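Local coordinates for Mlr6093 protein (Mesorhizobium loti, PDB 2QJ8), which probably acts as a zinc-dependent hydrolase of the succinylglutamate desuccinylase/aspartoacylase family, cleaving ester bonds or linear amide bonds, at residues 60-65 and 84-89; 65-70 and 219-224; 145-150 and 323-328; 178-183 and 307-312. All blocks are in the same frame, centred on the assembly; numbering follows the deposited sequence. Where two conformers were deposited one is given.

Contact 1. Residues 60-65 and 84-89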
loop_
_atom_site.group_PDB
_atom_site.type_symbol
_atom_site.label_atom_id
_atom_site.label_comp_id
_atom_site.label_asym_id
_atom_site.label_seq_id
_atom_site.Cartn_x
_atom_site.Cartn_y
_atom_site.Cartn_z
ATOM N N GLN A 60 -5.717 8.979 1.092
ATOM C CA GLN A 60 -5.896 9.919 -0.038
ATOM C C GLN A 60 -7.270 10.614 0.019
ATOM O O GLN A 60 -7.353 11.782 -0.309
ATOM C CB GLN A 60 -5.618 9.275 -1.410
ATOM C CG GLN A 60 -4.242 8.544 -1.559
ATOM C CD GLN A 60 -2.981 9.434 -1.424
ATOM O OE1 GLN A 60 -2.978 10.613 -1.762
ATOM N NE2 GLN A 60 -1.895 8.830 -0.944
ATOM N N GLY A 61 -8.303 9.888 0.465
ATOM C CA GLY A 61 -9.642 10.421 0.707
ATOM C C GLY A 61 -9.607 11.537 1.746
ATOM O O GLY A 61 -10.055 12.635 1.467
ATOM N N PRO A 62 -9.136 11.248 2.978
ATOM C CA PRO A 62 -8.930 12.300 3.974
ATOM C C PRO A 62 -8.153 13.529 3.493
ATOM O O PRO A 62 -8.558 14.656 3.799
ATOM C CB PRO A 62 -8.200 11.566 5.072
ATOM C CG PRO A 62 -8.856 10.223 5.058
ATOM C CD PRO A 62 -8.946 9.916 3.586
ATOM N N ILE A 63 -7.101 13.312 2.723
ATOM C CA ILE A 63 -6.287 14.416 2.163
ATOM C C ILE A 63 -7.103 15.244 1.174
ATOM O O ILE A 63 -7.137 16.468 1.282
ATOM C CB ILE A 63 -5.004 13.893 1.519
ATOM C CG1 ILE A 63 -4.019 13.467 2.614
ATOM C CG2 ILE A 63 -4.372 14.962 0.605
ATOM C CD1 ILE A 63 -2.948 12.466 2.111
ATOM N N LEU A 64 -7.765 14.567 0.232
ATOM C CA LEU A 64 -8.653 15.223 -0.720
ATOM C C LEU A 64 -9.756 15.994 0.005
ATOM O O LEU A 64 -10.078 17.096 -0.376
ATOM C CB LEU A 64 -9.263 14.189 -1.715
ATOM C CG LEU A 64 -10.086 14.770 -2.870
ATOM C CD1 LEU A 64 -9.248 15.758 -3.708
ATOM C CD2 LEU A 64 -10.631 13.642 -3.752
ATOM N N ALA A 65 -10.355 15.386 1.034
ATOM C CA ALA A 65 -11.358 16.047 1.846
ATOM C C ALA A 65 -10.848 17.343 2.476
ATOM O O ALA A 65 -11.575 18.323 2.526
ATOM C CB ALA A 65 -11.904 15.067 2.960
ATOM N N VAL A 84 -16.604 15.462 6.578
ATOM C CA VAL A 84 -15.992 14.749 7.719
ATOM C C VAL A 84 -14.823 13.949 7.113
ATOM O O VAL A 84 -15.012 12.848 6.603
ATOM C CB VAL A 84 -17.011 13.911 8.545
ATOM C CG1 VAL A 84 -17.917 13.086 7.667
ATOM C CG2 VAL A 84 -16.297 13.055 9.601
ATOM N N PRO A 85 -13.585 14.543 7.119
ATOM C CA PRO A 85 -12.469 13.861 6.444
ATOM C C PRO A 85 -12.072 12.495 6.927
ATOM O O PRO A 85 -11.662 11.704 6.085
ATOM C CB PRO A 85 -11.290 14.891 6.523
ATOM C CG PRO A 85 -11.992 16.200 6.689
ATOM C CD PRO A 85 -13.104 15.828 7.661
ATOM N N GLU A 86 -12.254 12.200 8.221
ATOM C CA GLU A 86 -11.954 10.890 8.804
ATOM C C GLU A 86 -13.091 10.492 9.729
ATOM O O GLU A 86 -13.101 10.882 10.899
ATOM C CB GLU A 86 -10.654 10.889 9.637
ATOM C CG GLU A 86 -9.384 11.264 8.912
ATOM C CD GLU A 86 -9.027 12.727 8.987
ATOM O OE1 GLU A 86 -9.009 13.305 10.109
ATOM O OE2 GLU A 86 -8.688 13.304 7.931
ATOM N N ILE A 87 -14.042 9.717 9.220
ATOM C CA ILE A 87 -15.139 9.236 10.045
ATOM C C ILE A 87 -14.693 8.131 11.018
ATOM O O ILE A 87 -15.391 7.893 12.003
ATOM C CB ILE A 87 -16.415 8.777 9.236
ATOM C CG1 ILE A 87 -16.154 7.521 8.365
ATOM C CG2 ILE A 87 -16.987 9.924 8.476
ATOM C CD1 ILE A 87 -17.378 6.981 7.555
ATOM N N ASN A 88 -13.552 7.462 10.774
ATOM C CA ASN A 88 -13.074 6.393 11.668
ATOM C C ASN A 88 -11.642 6.699 12.150
ATOM O O ASN A 88 -10.685 6.014 11.740
ATOM C CB ASN A 88 -13.165 5.025 10.961
ATOM C CG ASN A 88 -13.059 3.842 11.918
ATOM O OD1 ASN A 88 -12.615 3.976 13.049
ATOM N ND2 ASN A 88 -13.418 2.667 11.434
ATOM N N PRO A 89 -11.482 7.724 13.013
ATOM C CA PRO A 89 -10.138 8.082 13.523
ATOM C C PRO A 89 -9.413 6.990 14.235
ATOM O O PRO A 89 -8.209 6.938 14.163
ATOM C CB PRO A 89 -10.413 9.267 14.469
ATOM C CG PRO A 89 -11.838 9.210 14.790
ATOM C CD PRO A 89 -12.515 8.618 13.580
#
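The carboxylate of E86 brings one oxygen to the ring of P62. E86 OE2 lies 3.4 Å from P62 CB, and the methylene E86 CG is 4.0 Å from P62 CG. The other oxygen, OE1, forms a salt bridge with R66, one turn beyond P62 on helix 60-75. E86 gets there by a bend in its chain: the turn at chi2 (93°) brings OE2 in beside the P62 ring. The carbonyl of P85 faces the P62 ring as well, with P85 O 3.3 Å from P62 CG. A weak CA-H...O contact joins P62 CA to P85 O at 3.5 Å. One turn on, the helix and the loop meet through carbon alone, A65 CB standing 3.6 Å from P85 CB. No hydrogen bond crosses the contact. P62 lies in the first turn of its helix, where a missing N-H costs no helical bond. An alanine in place of E86 would probably leave R66 without this acidic partner and open a gap beside the P62 ring. Helix 60-75 is thus held against the loop that leaves strand 79-84 and leads into helix 89-94. V84 and I87 form backbone hydrogen bonds with strand 47-52. L64 packs on helix 218-230, while E86 also touches I267 of the second subunit.

Contact 2. Residues 65-70 and 219-224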
loop_
_atom_site.group_PDB
_atom_site.type_symbol
_atom_site.label_atom_id
_atom_site.label_comp_id
_atom_site.label_asym_id
_atom_site.label_seq_id
_atom_site.Cartn_x
_atom_site.Cartn_y
_atom_site.Cartn_z
ATOM N N ALA A 65 -10.355 15.386 1.034
ATOM C CA ALA A 65 -11.358 16.047 1.846
ATOM C C ALA A 65 -10.848 17.343 2.476
ATOM O O ALA A 65 -11.575 18.323 2.526
ATOM C CB ALA A 65 -11.904 15.067 2.960
ATOM N N ARG A 66 -9.623 17.335 2.991
ATOM C CA ARG A 66 -9.022 18.516 3.556
ATOM C C ARG A 66 -8.718 19.567 2.491
ATOM O O ARG A 66 -8.754 20.765 2.775
ATOM C CB ARG A 66 -7.745 18.154 4.286
ATOM C CG ARG A 66 -7.986 17.488 5.589
ATOM C CD ARG A 66 -6.747 16.786 6.019
ATOM N NE ARG A 66 -6.995 16.047 7.240
ATOM C CZ ARG A 66 -6.986 16.564 8.457
ATOM N NH1 ARG A 66 -6.750 17.865 8.669
ATOM N NH2 ARG A 66 -7.244 15.747 9.485
ATOM N N ARG A 67 -8.395 19.143 1.274
ATOM C CA ARG A 67 -8.238 20.132 0.187
ATOM C C ARG A 67 -9.547 20.864 -0.125
ATOM O O ARG A 67 -9.551 22.071 -0.344
ATOM C CB ARG A 67 -7.709 19.465 -1.061
ATOM C CG ARG A 67 -6.300 19.034 -0.908
ATOM C CD ARG A 67 -5.813 18.327 -2.155
ATOM N NE ARG A 67 -4.375 18.115 -2.069
ATOM C CZ ARG A 67 -3.624 17.456 -2.946
ATOM N NH1 ARG A 67 -4.114 16.936 -4.074
ATOM N NH2 ARG A 67 -2.329 17.370 -2.692
ATOM N N LEU A 68 -10.646 20.111 -0.132
ATOM C CA LEU A 68 -12.009 20.631 -0.370
ATOM C C LEU A 68 -12.386 21.602 0.728
ATOM O O LEU A 68 -12.982 22.642 0.452
ATOM C CB LEU A 68 -13.035 19.483 -0.429
ATOM C CG LEU A 68 -13.004 18.570 -1.650
ATOM C CD1 LEU A 68 -13.814 17.323 -1.368
ATOM C CD2 LEU A 68 -13.506 19.298 -2.879
ATOM N N VAL A 69 -12.042 21.248 1.977
ATOM C CA VAL A 69 -12.229 22.126 3.140
ATOM C C VAL A 69 -11.596 23.507 2.926
ATOM O O VAL A 69 -12.200 24.518 3.275
ATOM C CB VAL A 69 -11.720 21.478 4.456
ATOM C CG1 VAL A 69 -11.605 22.516 5.572
ATOM C CG2 VAL A 69 -12.646 20.350 4.875
ATOM N N LYS A 70 -10.410 23.547 2.344
ATOM C CA LYS A 70 -9.737 24.815 2.056
ATOM C C LYS A 70 -10.195 25.551 0.780
ATOM O O LYS A 70 -10.059 26.779 0.697
ATOM C CB LYS A 70 -8.216 24.595 2.010
ATOM C CG LYS A 70 -7.598 24.343 3.377
ATOM C CD LYS A 70 -6.101 24.147 3.299
ATOM N N ILE A 219 -6.168 13.652 -10.543
ATOM C CA ILE A 219 -7.302 13.056 -11.264
ATOM C C ILE A 219 -8.566 13.110 -10.390
ATOM O O ILE A 219 -9.629 13.578 -10.846
ATOM C CB ILE A 219 -7.012 11.588 -11.673
ATOM C CG1 ILE A 219 -5.873 11.512 -12.692
ATOM C CG2 ILE A 219 -8.287 10.884 -12.226
ATOM C CD1 ILE A 219 -6.121 12.271 -13.986
ATOM N N TYR A 220 -8.424 12.667 -9.140
ATOM C CA TYR A 220 -9.513 12.674 -8.155
ATOM C C TYR A 220 -10.011 14.059 -7.838
ATOM O O TYR A 220 -11.230 14.256 -7.723
ATOM C CB TYR A 220 -9.088 12.009 -6.864
ATOM C CG TYR A 220 -8.986 10.504 -6.955
ATOM C CD1 TYR A 220 -10.147 9.711 -6.893
ATOM C CD2 TYR A 220 -7.738 9.866 -7.068
ATOM C CE1 TYR A 220 -10.085 8.338 -6.953
ATOM C CE2 TYR A 220 -7.655 8.472 -7.117
ATOM C CZ TYR A 220 -8.839 7.711 -7.054
ATOM O OH TYR A 220 -8.782 6.331 -7.100
ATOM N N GLU A 221 -9.075 15.004 -7.663
ATOM C CA GLU A 221 -9.404 16.425 -7.475
ATOM C C GLU A 221 -10.263 16.979 -8.585
ATOM O O GLU A 221 -11.254 17.657 -8.317
ATOM C CB GLU A 221 -8.157 17.313 -7.483
ATOM C CG GLU A 221 -7.588 17.681 -6.175
ATOM C CD GLU A 221 -6.386 18.638 -6.321
ATOM O OE1 GLU A 221 -5.996 19.035 -7.441
ATOM O OE2 GLU A 221 -5.822 19.012 -5.296
ATOM N N ALA A 222 -9.825 16.755 -9.827
ATOM C CA ALA A 222 -10.546 17.255 -11.000
ATOM C C ALA A 222 -11.919 16.570 -11.116
ATOM O O ALA A 222 -12.907 17.222 -11.484
ATOM C CB ALA A 222 -9.723 17.054 -12.282
ATOM N N GLY A 223 -11.943 15.270 -10.812
ATOM C CA GLY A 223 -13.129 14.452 -10.814
ATOM C C GLY A 223 -14.168 14.967 -9.848
ATOM O O GLY A 223 -15.310 15.173 -10.222
ATOM N N VAL A 224 -13.761 15.174 -8.602
ATOM C CA VAL A 224 -14.679 15.662 -7.573
ATOM C C VAL A 224 -15.167 17.078 -7.861
ATOM O O VAL A 224 -16.330 17.375 -7.615
ATOM C CB VAL A 224 -14.094 15.475 -6.177
ATOM C CG1 VAL A 224 -14.956 16.178 -5.114
ATOM C CG2 VAL A 224 -13.977 13.968 -5.908
#
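R67 reaches E221 with NH1, the terminal nitrogen on the CD side of its guanidinium. R67 NH1 is 3.0 Å from E221 OE2, a salt bridge that a single carboxylate oxygen makes. The same oxygen also lies close to the aliphatic chain, 3.2 Å from R67 CD. The two flat groups are not laid side by side: their planes are 57° apart, and OE2 approaches the guanidinium obliquely. The chain of R67 is extended from CG to NE, which carries the charge clear of its own helix. E221 is extended beyond CG and meets it at about a right angle. The other end of the guanidinium is taken by a second acid, since R67 NH2 forms a salt bridge with E269 of the second subunit.

L68 comes next and makes the apolar half of the contact. Both its methyls, CD1 and CD2, sit 4.1 Å from V224 CG1, so that the valine methyl rests against the fork of the leucine. V224 puts CG1 there by holding it anti to the backbone N, chi1 171°. L68 also packs on I83 of strand 79-84, and V224 on L64.

Helices 60-75 and 218-230 are therefore joined by a charged pair at the more exposed margin and by hydrocarbon on the buried side. With an acid from each subunit, the charge on R67 is probably well balanced, and its place links this helix pair to the dimer interface.

Contact 3. Residues 145-150 and 323-328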
loop_
_atom_site.group_PDB
_atom_site.type_symbol
_atom_site.label_atom_id
_atom_site.label_comp_id
_atom_site.label_asym_id
_atom_site.label_seq_id
_atom_site.Cartn_x
_atom_site.Cartn_y
_atom_site.Cartn_z
ATOM N N PRO A 145 -5.808 -1.169 0.438
ATOM C CA PRO A 145 -4.393 -0.752 0.154
ATOM C C PRO A 145 -3.521 -1.840 -0.474
ATOM O O PRO A 145 -2.402 -1.579 -0.886
ATOM C CB PRO A 145 -3.798 -0.403 1.520
ATOM C CG PRO A 145 -4.755 -0.759 2.487
ATOM C CD PRO A 145 -6.010 -1.365 1.882
ATOM N N THR A 146 -4.020 -3.067 -0.482
ATOM C CA THR A 146 -3.374 -4.174 -1.155
ATOM C C THR A 146 -3.837 -4.293 -2.618
ATOM O O THR A 146 -3.475 -5.254 -3.301
ATOM C CB THR A 146 -3.699 -5.453 -0.441
ATOM O OG1 THR A 146 -5.113 -5.668 -0.448
ATOM C CG2 THR A 146 -3.147 -5.451 0.991
ATOM N N TRP A 147 -4.659 -3.352 -3.091
ATOM C CA TRP A 147 -5.141 -3.337 -4.456
ATOM C C TRP A 147 -4.707 -2.046 -5.122
ATOM O O TRP A 147 -4.493 -1.042 -4.455
ATOM C CB TRP A 147 -6.663 -3.323 -4.509
ATOM C CG TRP A 147 -7.369 -4.548 -4.175
ATOM C CD1 TRP A 147 -7.772 -4.947 -2.928
ATOM C CD2 TRP A 147 -7.849 -5.536 -5.089
ATOM N NE1 TRP A 147 -8.457 -6.131 -3.013
ATOM C CE2 TRP A 147 -8.531 -6.511 -4.332
ATOM C CE3 TRP A 147 -7.773 -5.694 -6.475
ATOM C CZ2 TRP A 147 -9.115 -7.641 -4.918
ATOM C CZ3 TRP A 147 -8.364 -6.795 -7.056
ATOM C CH2 TRP A 147 -9.026 -7.760 -6.280
ATOM N N ASP A 148 -4.546 -2.120 -6.436
ATOM C CA ASP A 148 -4.422 -0.964 -7.286
ATOM C C ASP A 148 -5.758 -1.026 -8.065
ATOM O O ASP A 148 -6.181 -2.106 -8.468
ATOM C CB ASP A 148 -3.268 -1.111 -8.246
ATOM C CG ASP A 148 -2.882 0.193 -8.901
ATOM O OD1 ASP A 148 -3.299 1.282 -8.454
ATOM O OD2 ASP A 148 -2.118 0.147 -9.875
ATOM N N CYS A 149 -6.442 0.101 -8.208
ATOM C CA CYS A 149 -7.653 0.163 -8.993
ATOM C C CYS A 149 -7.705 1.480 -9.742
ATOM O O CYS A 149 -7.014 2.443 -9.382
ATOM C CB CYS A 149 -8.908 -0.065 -8.150
ATOM S SG CYS A 149 -9.373 1.265 -7.048
ATOM N N ALA A 150 -8.520 1.506 -10.789
ATOM C CA ALA A 150 -8.701 2.694 -11.607
ATOM C C ALA A 150 -9.353 3.818 -10.789
ATOM O O ALA A 150 -10.168 3.515 -9.923
ATOM C CB ALA A 150 -9.601 2.357 -12.788
ATOM N N VAL A 323 -8.374 -11.782 -6.721
ATOM C CA VAL A 323 -7.056 -11.225 -7.023
ATOM C C VAL A 323 -7.057 -10.205 -8.130
ATOM O O VAL A 323 -6.123 -9.469 -8.239
ATOM C CB VAL A 323 -6.012 -12.330 -7.291
ATOM C CG1 VAL A 323 -5.818 -13.153 -6.020
ATOM C CG2 VAL A 323 -6.403 -13.197 -8.498
ATOM N N ALA A 324 -8.081 -10.200 -8.977
ATOM C CA ALA A 324 -8.195 -9.227 -10.045
ATOM C C ALA A 324 -9.669 -8.993 -10.390
ATOM O O ALA A 324 -10.494 -9.911 -10.259
ATOM C CB ALA A 324 -7.384 -9.704 -11.300
ATOM N N ILE A 325 -9.990 -7.752 -10.764
ATOM C CA ILE A 325 -11.331 -7.394 -11.217
ATOM C C ILE A 325 -11.188 -6.842 -12.621
ATOM O O ILE A 325 -10.559 -5.801 -12.834
ATOM C CB ILE A 325 -12.025 -6.383 -10.324
ATOM C CG1 ILE A 325 -12.143 -6.955 -8.908
ATOM C CG2 ILE A 325 -13.424 -6.077 -10.876
ATOM C CD1 ILE A 325 -12.652 -5.986 -7.954
ATOM N N LEU A 326 -11.746 -7.579 -13.570
ATOM C CA LEU A 326 -11.719 -7.231 -14.976
ATOM C C LEU A 326 -13.096 -6.632 -15.273
ATOM O O LEU A 326 -14.048 -6.848 -14.526
ATOM C CB LEU A 326 -11.412 -8.472 -15.829
ATOM C CG LEU A 326 -9.950 -8.920 -16.001
ATOM C CD1 LEU A 326 -9.031 -8.622 -14.842
ATOM C CD2 LEU A 326 -9.854 -10.399 -16.414
ATOM N N ALA A 327 -13.167 -5.811 -16.307
ATOM C CA ALA A 327 -14.412 -5.171 -16.705
ATOM C C ALA A 327 -14.486 -5.089 -18.215
ATOM O O ALA A 327 -13.457 -5.076 -18.908
ATOM C CB ALA A 327 -14.514 -3.789 -16.085
ATOM N N ARG A 328 -15.709 -5.028 -18.716
ATOM C CA ARG A 328 -15.956 -4.943 -20.135
ATOM C C ARG A 328 -16.822 -3.766 -20.442
ATOM O O ARG A 328 -17.659 -3.424 -19.636
ATOM C CB ARG A 328 -16.683 -6.185 -20.585
ATOM C CG ARG A 328 -15.931 -7.441 -20.298
ATOM C CD ARG A 328 -16.722 -8.601 -20.804
ATOM N NE ARG A 328 -16.741 -9.681 -19.842
ATOM C CZ ARG A 328 -17.467 -10.793 -19.963
ATOM N NH1 ARG A 328 -18.236 -11.011 -21.043
ATOM N NH2 ARG A 328 -17.398 -11.718 -19.000
#
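The indole of W147 points its six-membered ring at the backbone of strand 323-328. The ring corner CH2 lies 3.6 Å from V323 C and 3.8 Å from A324 N, and CZ3 is 3.7 Å from V323 O. These backbone atoms meet the indole obliquely. W147 CG is anti to its carbonyl carbon, chi1 -73°, and with chi2 at 88° the benzo end swings out toward the other strand. V323 and A324 direct their CB atoms away from W147, so the ring meets main chain there and not side chain. I325 turns its CB toward the tryptophan, and I325 CG1 is 4.2 Å from W147 CH2; this residue has two conformers, so that touch is less certain. V323 and A324 form a classic beta bulge facing L260.

The two strands run nearly parallel, 13° between their directions, with axes 8.9 Å apart at closest approach. They are not paired with each other. Strand 306-312 pairs antiparallel with both, and W147 reaches past it, touching R312 on the way. F143 meets the indole edge-to-face, and strand 250-261 flanks strand 322-329.

Contact 4. Residues 178-183 and 307-312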
loop_
_atom_site.group_PDB
_atom_site.type_symbol
_atom_site.label_atom_id
_atom_site.label_comp_id
_atom_site.label_asym_id
_atom_site.label_seq_id
_atom_site.Cartn_x
_atom_site.Cartn_y
_atom_site.Cartn_z
ATOM N N VAL A 178 -12.936 5.673 -15.243
ATOM C CA VAL A 178 -13.916 4.595 -15.313
ATOM C C VAL A 178 -15.145 4.807 -14.446
ATOM O O VAL A 178 -15.025 5.208 -13.290
ATOM C CB VAL A 178 -13.280 3.266 -14.804
ATOM C CG1 VAL A 178 -14.313 2.114 -14.761
ATOM C CG2 VAL A 178 -12.042 2.892 -15.653
ATOM N N THR A 179 -16.331 4.552 -14.988
ATOM C CA THR A 179 -17.519 4.417 -14.140
ATOM C C THR A 179 -17.810 2.921 -14.255
ATOM O O THR A 179 -18.006 2.430 -15.351
ATOM C CB THR A 179 -18.734 5.292 -14.559
ATOM O OG1 THR A 179 -18.358 6.672 -14.522
ATOM C CG2 THR A 179 -19.927 5.049 -13.592
ATOM N N LEU A 180 -17.823 2.189 -13.142
ATOM C CA LEU A 180 -18.009 0.743 -13.217
ATOM C C LEU A 180 -19.355 0.274 -12.712
ATOM O O LEU A 180 -19.662 0.498 -11.549
ATOM C CB LEU A 180 -16.915 0.022 -12.420
ATOM C CG LEU A 180 -16.864 -1.520 -12.466
ATOM C CD1 LEU A 180 -16.581 -2.102 -13.855
ATOM C CD2 LEU A 180 -15.841 -2.012 -11.467
ATOM N N LEU A 181 -20.115 -0.401 -13.578
ATOM C CA LEU A 181 -21.375 -1.009 -13.171
ATOM C C LEU A 181 -21.003 -2.373 -12.579
ATOM O O LEU A 181 -20.374 -3.199 -13.231
ATOM C CB LEU A 181 -22.364 -1.158 -14.329
ATOM C CG LEU A 181 -22.743 0.075 -15.152
ATOM C CD1 LEU A 181 -24.004 -0.253 -15.943
ATOM C CD2 LEU A 181 -22.985 1.300 -14.305
ATOM N N TRP A 182 -21.371 -2.607 -11.327
ATOM C CA TRP A 182 -21.012 -3.840 -10.656
ATOM C C TRP A 182 -21.975 -4.185 -9.519
ATOM O O TRP A 182 -22.049 -3.477 -8.528
ATOM C CB TRP A 182 -19.573 -3.713 -10.123
ATOM C CG TRP A 182 -19.017 -4.949 -9.443
ATOM C CD1 TRP A 182 -19.476 -6.242 -9.554
ATOM C CD2 TRP A 182 -17.813 -5.029 -8.664
ATOM N NE1 TRP A 182 -18.688 -7.089 -8.821
ATOM C CE2 TRP A 182 -17.654 -6.381 -8.273
ATOM C CE3 TRP A 182 -16.877 -4.092 -8.232
ATOM C CZ2 TRP A 182 -16.595 -6.813 -7.465
ATOM C CZ3 TRP A 182 -15.816 -4.525 -7.431
ATOM C CH2 TRP A 182 -15.698 -5.873 -7.052
ATOM N N GLU A 183 -22.644 -5.324 -9.664
ATOM C CA GLU A 183 -23.609 -5.821 -8.700
ATOM C C GLU A 183 -22.867 -6.701 -7.701
ATOM O O GLU A 183 -23.004 -7.916 -7.688
ATOM C CB GLU A 183 -24.730 -6.543 -9.445
ATOM C CG GLU A 183 -25.908 -6.917 -8.597
ATOM C CD GLU A 183 -27.121 -7.429 -9.403
ATOM O OE1 GLU A 183 -27.243 -7.202 -10.639
ATOM O OE2 GLU A 183 -27.979 -8.057 -8.765
ATOM N N THR A 307 -10.792 -5.222 -19.675
ATOM C CA THR A 307 -9.850 -4.232 -19.149
ATOM C C THR A 307 -9.594 -4.529 -17.697
ATOM O O THR A 307 -10.488 -4.969 -16.991
ATOM C CB THR A 307 -10.395 -2.783 -19.309
ATOM O OG1 THR A 307 -10.600 -2.526 -20.704
ATOM C CG2 THR A 307 -9.426 -1.747 -18.781
ATOM N N VAL A 308 -8.370 -4.316 -17.248
ATOM C CA VAL A 308 -8.039 -4.484 -15.828
ATOM C C VAL A 308 -8.530 -3.271 -15.059
ATOM O O VAL A 308 -8.027 -2.174 -15.242
ATOM C CB VAL A 308 -6.541 -4.681 -15.550
ATOM C CG1 VAL A 308 -6.310 -4.821 -14.021
ATOM C CG2 VAL A 308 -6.003 -5.916 -16.312
ATOM N N PHE A 309 -9.528 -3.486 -14.210
ATOM C CA PHE A 309 -10.078 -2.426 -13.396
ATOM C C PHE A 309 -9.314 -2.385 -12.093
ATOM O O PHE A 309 -8.946 -1.322 -11.656
ATOM C CB PHE A 309 -11.575 -2.616 -13.144
ATOM C CG PHE A 309 -12.106 -1.725 -12.043
ATOM C CD1 PHE A 309 -12.367 -0.391 -12.295
ATOM C CD2 PHE A 309 -12.294 -2.213 -10.743
ATOM C CE1 PHE A 309 -12.839 0.428 -11.300
ATOM C CE2 PHE A 309 -12.743 -1.373 -9.731
ATOM C CZ PHE A 309 -13.025 -0.051 -10.023
ATOM N N ALA A 310 -9.096 -3.554 -11.473
ATOM C CA ALA A 310 -8.373 -3.640 -10.226
ATOM C C ALA A 310 -7.567 -4.925 -10.184
ATOM O O ALA A 310 -7.980 -5.936 -10.754
ATOM C CB ALA A 310 -9.357 -3.575 -9.036
ATOM N N ILE A 311 -6.418 -4.878 -9.514
ATOM C CA ILE A 311 -5.539 -6.043 -9.380
ATOM C C ILE A 311 -4.745 -5.925 -8.081
ATOM O O ILE A 311 -4.341 -4.826 -7.711
ATOM C CB ILE A 311 -4.624 -6.229 -10.619
ATOM C CG1 ILE A 311 -3.942 -7.623 -10.560
ATOM C CG2 ILE A 311 -3.636 -5.045 -10.770
ATOM C CD1 ILE A 311 -3.250 -8.035 -11.779
ATOM N N ARG A 312 -4.592 -7.052 -7.366
ATOM C CA ARG A 312 -3.843 -7.089 -6.106
ATOM C C ARG A 312 -2.374 -6.872 -6.316
ATOM O O ARG A 312 -1.840 -7.200 -7.386
ATOM C CB ARG A 312 -3.940 -8.449 -5.399
ATOM C CG ARG A 312 -5.194 -8.718 -4.667
ATOM C CD ARG A 312 -4.984 -9.908 -3.693
ATOM N NE ARG A 312 -6.241 -10.405 -3.126
ATOM C CZ ARG A 312 -6.991 -9.777 -2.213
ATOM N NH1 ARG A 312 -6.665 -8.587 -1.712
ATOM N NH2 ARG A 312 -8.122 -10.351 -1.808
#
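F309 belongs to a classic beta bulge, in which it and A310 both face I325, and its ring packs on V178 and L180 of strand 178-182. L180 provides the main touch. Its CD2 methyl stands over the centre of one face of the ring, 3.5 Å from the centroid of F309 and only 7° off the ring normal. This is a CH-pi contact. The methyl is almost evenly spaced from the ring carbons, with F309 CE2 at 3.6 Å and F309 CE1 at 3.9 Å from L180 CD2. The two side chains come at each other from opposite directions. L180 holds CG anti to its backbone N, chi1 -175°, and this aims the branch across to the ring. V178 adds a second, looser touch: V178 CG1 is 4.0 Å from F309 CD1, coming in obliquely. All three residues are buried, and no hydrogen bond joins the segments, so the contact is wholly apolar. Replacing F309 by an alanine would probably leave the L180 methyl without its ring face and open a gap between the two strands.

The ring fills the space between strands that are not paired with each other. Strand 178-182 pairs with strands 152-155 and 250-261, while strand 306-312 pairs with strands 147-149 and 322-329. F309 also touches S152 and I325, and L180 rests on L252, T254 and A327. Side chains from three further strands, 152-155, 250-261 and 322-329, thus meet round this pair.

From the N terminus, contact 1 closes first, a short loop that brings residues 84-89 back onto the start of helix 60-75. Contact 2 opens on the same helix, shares A65 with contact 1 and crosses it, closing at helix 218-230. Contact 3 opens at 145-150, before contact 2 has closed, and ends near the C terminus. Contact 4 opens and closes between the two segments of contact 3. Both cross contact 2. Contacts 1 and 2 tie helices and loops of the catalytic domain near the second subunit. Contacts 3 and 4, centres about 6 Å apart, tie strands 147-149 and 178-182 to the C-terminal strands 306-312 and 322-329, where I325 and A310 probably share a backbone hydrogen bond.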